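Local coordinates for protein G/U mismatch-specific DNA glycosylase (PDB 2C2Q) that is a mismatch-specific DNA glycosylase of the uracil-DNA glycosylase superfamily, built as a single chain around a central, largely parallel beta-sheet, at residues V110-K123 against W148-T160. The protein carries 1 engineered substitution. Sequence-based numbering, arbitrary orientation.
Sequences VEHYRPRIVAFTSK and WPAETELWVLPST
Strands 117-120 and 153-156 run parallel, their axes over these short segments approaching to 4.5 Å at 17°, with Ile117 beside Glu153 and Phe120 beside Val156. Backbone bonds zip from Arg116 O, which accepts Glu153 N, through Val118, which gives N to Glu153 O and takes Trp155 N on its O, to Phe120, whose N donates to Trp155 O and whose O accepts Leu157 N. Just before the strands, Thr152 OG1 donates a hydrogen bond to Pro115 O (2.8 Å), while turns at chi2 and chi3 (-48° and -46°) bring Arg116 NE into a hydrogen bond with Glu151 O (3.0 Å), the acceptor lying in the guanidinium plane. Here too Pro149 CG packs obliquely on Arg114 CD.

On one face, Ile117 CG2 meets Trp155 CD1 at 3.6 Å, and Ala119 CB packs on Trp155 CB. Trp155 NE1 bonds Glu153 OE2 (2.9 Å) almost straight, in the indole plane but from above the carboxylate; Glu153 OE1 salt-bridges Arg179 of helix 171-188. On the other face, Val118 CB abuts the indole edge of Trp148 at CZ2 (3.9 Å), and Val110 CG1 and Leu154 CD1 lie over opposite faces of that ring. Leu154 CD2 touches the edge of Phe120 at CE2 (3.6 Å).

Strand 28-32 flanks 117-120 on its other side, and helix 123-130 packs on Phe120, Leu154 and Val156: the parallel part of the central sheet in the uracil-DNA glycosylase alpha/beta fold.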
loop_
_atom_site.group_PDB
_atom_site.type_symbol
_atom_site.label_atom_id
_atom_site.label_comp_id
_atom_site.label_asym_id
_atom_site.label_seq_id
_atom_site.Cartn_x
_atom_site.Cartn_y
_atom_site.Cartn_z
ATOM N N VAL A 110 -6.276 6.120 8.119
ATOM C CA VAL A 110 -6.978 6.500 6.918
ATOM C C VAL A 110 -7.975 7.631 7.242
ATOM O O VAL A 110 -8.133 8.553 6.460
ATOM C CB VAL A 110 -7.685 5.309 6.305
ATOM C CG1 VAL A 110 -8.562 5.743 5.142
ATOM C CG2 VAL A 110 -6.637 4.315 5.776
ATOM N N GLU A 111 -8.586 7.512 8.404
ATOM C CA GLU A 111 -9.606 8.473 8.880
ATOM C C GLU A 111 -8.938 9.813 9.140
ATOM O O GLU A 111 -9.512 10.862 8.881
ATOM C CB GLU A 111 -10.252 7.973 10.172
ATOM C CG GLU A 111 -11.162 9.025 10.850
ATOM C CD GLU A 111 -12.208 9.643 9.914
ATOM O OE1 GLU A 111 -12.783 8.917 9.059
ATOM O OE2 GLU A 111 -12.476 10.872 10.027
ATOM N N HIS A 112 -7.748 9.749 9.724
ATOM C CA HIS A 112 -6.975 10.937 10.020
ATOM C C HIS A 112 -6.436 11.629 8.773
ATOM O O HIS A 112 -6.691 12.827 8.543
ATOM C CB HIS A 112 -5.862 10.626 11.046
ATOM C CG HIS A 112 -5.000 11.810 11.329
ATOM N ND1 HIS A 112 -5.391 12.829 12.185
ATOM C CD2 HIS A 112 -3.824 12.204 10.793
ATOM C CE1 HIS A 112 -4.463 13.771 12.191
ATOM N NE2 HIS A 112 -3.498 13.406 11.367
ATOM N N TYR A 113 -5.714 10.901 7.912
ATOM C CA TYR A 113 -5.034 11.500 6.761
ATOM C C TYR A 113 -5.908 11.651 5.502
ATOM O O TYR A 113 -5.557 12.423 4.608
ATOM C CB TYR A 113 -3.831 10.621 6.426
ATOM C CG TYR A 113 -2.780 10.656 7.491
ATOM C CD1 TYR A 113 -2.020 11.831 7.679
ATOM C CD2 TYR A 113 -2.504 9.529 8.293
ATOM C CE1 TYR A 113 -1.032 11.875 8.672
ATOM C CE2 TYR A 113 -1.519 9.581 9.274
ATOM C CZ TYR A 113 -0.794 10.735 9.439
ATOM O OH TYR A 113 0.206 10.834 10.399
ATOM N N ARG A 114 -7.006 10.882 5.428
ATOM C CA ARG A 114 -7.941 11.056 4.298
ATOM C C ARG A 114 -7.283 11.039 2.895
ATOM O O ARG A 114 -7.543 11.903 2.054
ATOM C CB ARG A 114 -8.741 12.369 4.483
ATOM C CG ARG A 114 -9.579 12.411 5.738
ATOM C CD ARG A 114 -10.618 11.314 5.832
ATOM N NE ARG A 114 -11.470 11.450 7.014
ATOM C CZ ARG A 114 -12.514 12.300 7.107
ATOM N NH1 ARG A 114 -12.849 13.082 6.093
ATOM N NH2 ARG A 114 -13.224 12.373 8.231
ATOM N N PRO A 115 -6.458 10.031 2.575
ATOM C CA PRO A 115 -5.908 9.954 1.203
ATOM C C PRO A 115 -7.052 9.733 0.180
ATOM O O PRO A 115 -8.108 9.202 0.580
ATOM C CB PRO A 115 -5.006 8.714 1.264
ATOM C CG PRO A 115 -5.651 7.858 2.337
ATOM C CD PRO A 115 -6.120 8.863 3.403
ATOM N N ARG A 116 -6.851 10.107 -1.082
ATOM C CA ARG A 116 -7.939 9.927 -2.090
ATOM C C ARG A 116 -8.169 8.436 -2.389
ATOM O O ARG A 116 -9.312 8.026 -2.662
ATOM C CB ARG A 116 -7.648 10.702 -3.374
ATOM C CG ARG A 116 -7.675 12.281 -3.219
ATOM C CD ARG A 116 -8.902 12.851 -2.480
ATOM N NE ARG A 116 -10.149 12.275 -2.940
ATOM C CZ ARG A 116 -10.791 12.647 -4.056
ATOM N NH1 ARG A 116 -10.299 13.640 -4.827
ATOM N NH2 ARG A 116 -11.908 11.993 -4.406
ATOM N N ILE A 117 -7.087 7.647 -2.322
ATOM C CA ILE A 117 -7.166 6.212 -2.629
ATOM C C ILE A 117 -6.354 5.456 -1.597
ATOM O O ILE A 117 -5.281 5.939 -1.202
ATOM C CB ILE A 117 -6.621 5.884 -4.022
ATOM C CG1 ILE A 117 -7.380 6.695 -5.127
ATOM C CG2 ILE A 117 -6.745 4.361 -4.239
ATOM C CD1 ILE A 117 -6.584 6.770 -6.390
ATOM N N VAL A 118 -6.918 4.347 -1.100
ATOM C CA VAL A 118 -6.098 3.335 -0.380
ATOM C C VAL A 118 -6.051 2.101 -1.287
ATOM O O VAL A 118 -7.104 1.567 -1.618
ATOM C CB VAL A 118 -6.706 3.008 1.009
ATOM C CG1 VAL A 118 -5.932 1.784 1.689
ATOM C CG2 VAL A 118 -6.560 4.232 1.875
ATOM N N ALA A 119 -4.853 1.671 -1.699
ATOM C CA ALA A 119 -4.763 0.514 -2.612
ATOM C C ALA A 119 -3.938 -0.562 -1.888
ATOM O O ALA A 119 -2.795 -0.321 -1.520
ATOM C CB ALA A 119 -4.128 0.873 -3.947
ATOM N N PHE A 120 -4.590 -1.679 -1.554
ATOM C CA PHE A 120 -3.876 -2.839 -0.990
ATOM C C PHE A 120 -3.027 -3.474 -2.071
ATOM O O PHE A 120 -3.496 -3.694 -3.207
ATOM C CB PHE A 120 -4.847 -3.869 -0.390
ATOM C CG PHE A 120 -5.583 -3.315 0.793
ATOM C CD1 PHE A 120 -5.001 -3.396 2.065
ATOM C CD2 PHE A 120 -6.765 -2.588 0.626
ATOM C CE1 PHE A 120 -5.609 -2.853 3.188
ATOM C CE2 PHE A 120 -7.380 -2.036 1.772
ATOM C CZ PHE A 120 -6.806 -2.181 3.028
ATOM N N THR A 121 -1.757 -3.703 -1.760
ATOM C CA THR A 121 -0.832 -4.294 -2.772
ATOM C C THR A 121 -0.861 -5.819 -2.790
ATOM O O THR A 121 -0.005 -6.446 -3.392
ATOM C CB THR A 121 0.617 -3.793 -2.550
ATOM O OG1 THR A 121 1.064 -4.243 -1.235
ATOM C CG2 THR A 121 0.616 -2.223 -2.499
ATOM N N SER A 122 -1.802 -6.401 -2.075
ATOM C CA SER A 122 -2.091 -7.839 -2.212
ATOM C C SER A 122 -3.502 -8.129 -1.720
ATOM O O SER A 122 -4.069 -7.409 -0.901
ATOM C CB SER A 122 -1.081 -8.682 -1.415
ATOM O OG SER A 122 -1.221 -8.377 -0.026
ATOM N N LYS A 123 -4.102 -9.196 -2.235
ATOM C CA LYS A 123 -5.341 -9.670 -1.617
ATOM C C LYS A 123 -5.299 -9.909 -0.108
ATOM O O LYS A 123 -6.225 -9.527 0.589
ATOM C CB LYS A 123 -5.791 -10.940 -2.340
ATOM C CG LYS A 123 -6.126 -10.652 -3.767
ATOM C CD LYS A 123 -7.224 -11.654 -4.180
ATOM C CE LYS A 123 -7.527 -11.498 -5.648
ATOM N NZ LYS A 123 -8.597 -12.495 -6.005
ATOM N N TRP A 148 -15.688 4.306 5.993
ATOM C CA TRP A 148 -14.547 4.728 5.231
ATOM C C TRP A 148 -14.896 6.104 4.671
ATOM O O TRP A 148 -16.054 6.342 4.241
ATOM C CB TRP A 148 -14.405 3.681 4.096
ATOM C CG TRP A 148 -13.067 3.450 3.521
ATOM C CD1 TRP A 148 -12.591 3.982 2.358
ATOM C CD2 TRP A 148 -12.020 2.602 4.031
ATOM N NE1 TRP A 148 -11.310 3.544 2.125
ATOM C CE2 TRP A 148 -10.933 2.692 3.132
ATOM C CE3 TRP A 148 -11.882 1.786 5.159
ATOM C CZ2 TRP A 148 -9.716 1.995 3.331
ATOM C CZ3 TRP A 148 -10.666 1.098 5.362
ATOM C CH2 TRP A 148 -9.605 1.219 4.462
ATOM N N PRO A 149 -13.932 7.022 4.656
ATOM C CA PRO A 149 -14.194 8.339 4.078
ATOM C C PRO A 149 -14.639 8.095 2.624
ATOM O O PRO A 149 -13.959 7.346 1.875
ATOM C CB PRO A 149 -12.828 9.050 4.160
ATOM C CG PRO A 149 -12.057 8.277 5.285
ATOM C CD PRO A 149 -12.530 6.865 5.103
ATOM N N ALA A 150 -15.761 8.703 2.237
ATOM C CA ALA A 150 -16.390 8.428 0.954
ATOM C C ALA A 150 -15.486 8.893 -0.167
ATOM O O ALA A 150 -15.604 8.435 -1.325
ATOM C CB ALA A 150 -17.703 9.200 0.845
ATOM N N GLU A 151 -14.598 9.832 0.161
ATOM C CA GLU A 151 -13.761 10.398 -0.906
ATOM C C GLU A 151 -12.475 9.596 -0.941
ATOM O O GLU A 151 -11.565 9.908 -1.754
ATOM C CB GLU A 151 -13.541 11.903 -0.727
ATOM C CG GLU A 151 -14.775 12.700 -1.209
ATOM C CD GLU A 151 -14.828 14.133 -0.702
ATOM O OE1 GLU A 151 -14.433 14.367 0.473
ATOM O OE2 GLU A 151 -15.295 15.020 -1.503
ATOM N N THR A 152 -12.458 8.547 -0.117
ATOM C CA THR A 152 -11.320 7.544 -0.067
ATOM C C THR A 152 -11.749 6.229 -0.745
ATOM O O THR A 152 -12.419 5.427 -0.163
ATOM C CB THR A 152 -10.872 7.197 1.396
ATOM O OG1 THR A 152 -10.353 8.368 2.051
ATOM C CG2 THR A 152 -9.646 6.185 1.370
ATOM N N GLU A 153 -11.355 6.078 -1.985
ATOM C CA GLU A 153 -11.628 4.867 -2.771
ATOM C C GLU A 153 -10.684 3.758 -2.318
ATOM O O GLU A 153 -9.581 4.024 -1.835
ATOM C CB GLU A 153 -11.231 5.120 -4.210
ATOM C CG GLU A 153 -12.008 6.081 -5.061
ATOM C CD GLU A 153 -11.287 6.252 -6.410
ATOM O OE1 GLU A 153 -11.013 7.387 -6.759
ATOM O OE2 GLU A 153 -10.973 5.239 -7.159
ATOM N N LEU A 154 -11.087 2.505 -2.547
ATOM C CA LEU A 154 -10.314 1.357 -2.015
ATOM C C LEU A 154 -10.040 0.428 -3.192
ATOM O O LEU A 154 -10.929 0.149 -4.016
ATOM C CB LEU A 154 -11.141 0.680 -0.954
ATOM C CG LEU A 154 -10.646 -0.252 0.158
ATOM C CD1 LEU A 154 -11.793 -0.318 1.119
ATOM C CD2 LEU A 154 -10.260 -1.650 -0.353
ATOM N N TRP A 155 -8.804 -0.056 -3.298
ATOM C CA TRP A 155 -8.389 -0.804 -4.477
ATOM C C TRP A 155 -7.647 -2.011 -3.956
ATOM O O TRP A 155 -7.073 -1.982 -2.846
ATOM C CB TRP A 155 -7.418 0.021 -5.355
ATOM C CG TRP A 155 -8.100 1.048 -6.294
ATOM C CD1 TRP A 155 -8.921 2.086 -5.940
ATOM C CD2 TRP A 155 -7.985 1.108 -7.721
ATOM N NE1 TRP A 155 -9.303 2.811 -7.051
ATOM C CE2 TRP A 155 -8.763 2.221 -8.165
ATOM C CE3 TRP A 155 -7.315 0.327 -8.682
ATOM C CZ2 TRP A 155 -8.881 2.569 -9.531
ATOM C CZ3 TRP A 155 -7.425 0.682 -10.043
ATOM C CH2 TRP A 155 -8.240 1.784 -10.450
ATOM N N VAL A 156 -7.647 -3.067 -4.776
ATOM C CA VAL A 156 -6.923 -4.299 -4.424
ATOM C C VAL A 156 -6.069 -4.645 -5.616
ATOM O O VAL A 156 -6.540 -4.585 -6.769
ATOM C CB VAL A 156 -7.878 -5.445 -4.022
ATOM C CG1 VAL A 156 -7.111 -6.768 -3.811
ATOM C CG2 VAL A 156 -8.667 -5.115 -2.720
ATOM N N LEU A 157 -4.776 -4.914 -5.378
ATOM C CA LEU A 157 -3.857 -5.059 -6.486
ATOM C C LEU A 157 -3.179 -6.407 -6.447
ATOM O O LEU A 157 -3.044 -6.959 -5.376
ATOM C CB LEU A 157 -2.776 -3.967 -6.504
ATOM C CG LEU A 157 -3.320 -2.520 -6.466
ATOM C CD1 LEU A 157 -2.117 -1.535 -6.139
ATOM C CD2 LEU A 157 -3.937 -2.136 -7.753
ATOM N N PRO A 158 -2.786 -6.945 -7.619
ATOM C CA PRO A 158 -2.035 -8.224 -7.661
ATOM C C PRO A 158 -0.698 -8.035 -6.980
ATOM O O PRO A 158 0.007 -7.069 -7.266
ATOM C CB PRO A 158 -1.852 -8.488 -9.173
ATOM C CG PRO A 158 -3.015 -7.729 -9.843
ATOM C CD PRO A 158 -3.036 -6.422 -8.982
ATOM N N SER A 159 -0.363 -8.960 -6.077
ATOM C CA SER A 159 0.968 -8.901 -5.392
ATOM C C SER A 159 2.163 -8.814 -6.367
ATOM O O SER A 159 2.203 -9.517 -7.397
ATOM C CB SER A 159 1.098 -10.063 -4.402
ATOM O OG SER A 159 2.397 -10.111 -3.908
ATOM N N THR A 160 3.125 -7.940 -6.057
ATOM C CA THR A 160 4.360 -7.808 -6.799
ATOM C C THR A 160 5.441 -8.727 -6.220
ATOM O O THR A 160 6.582 -8.659 -6.634
ATOM C CB THR A 160 4.838 -6.355 -6.812
ATOM O OG1 THR A 160 4.933 -5.898 -5.444
ATOM C CG2 THR A 160 3.797 -5.433 -7.508
HETATM O O HOH W 1 -11.633 9.134 -4.075
HETATM O O HOH W 2 2.752 -6.397 -3.483
HETATM O O HOH W 3 -2.525 -10.842 -4.275
#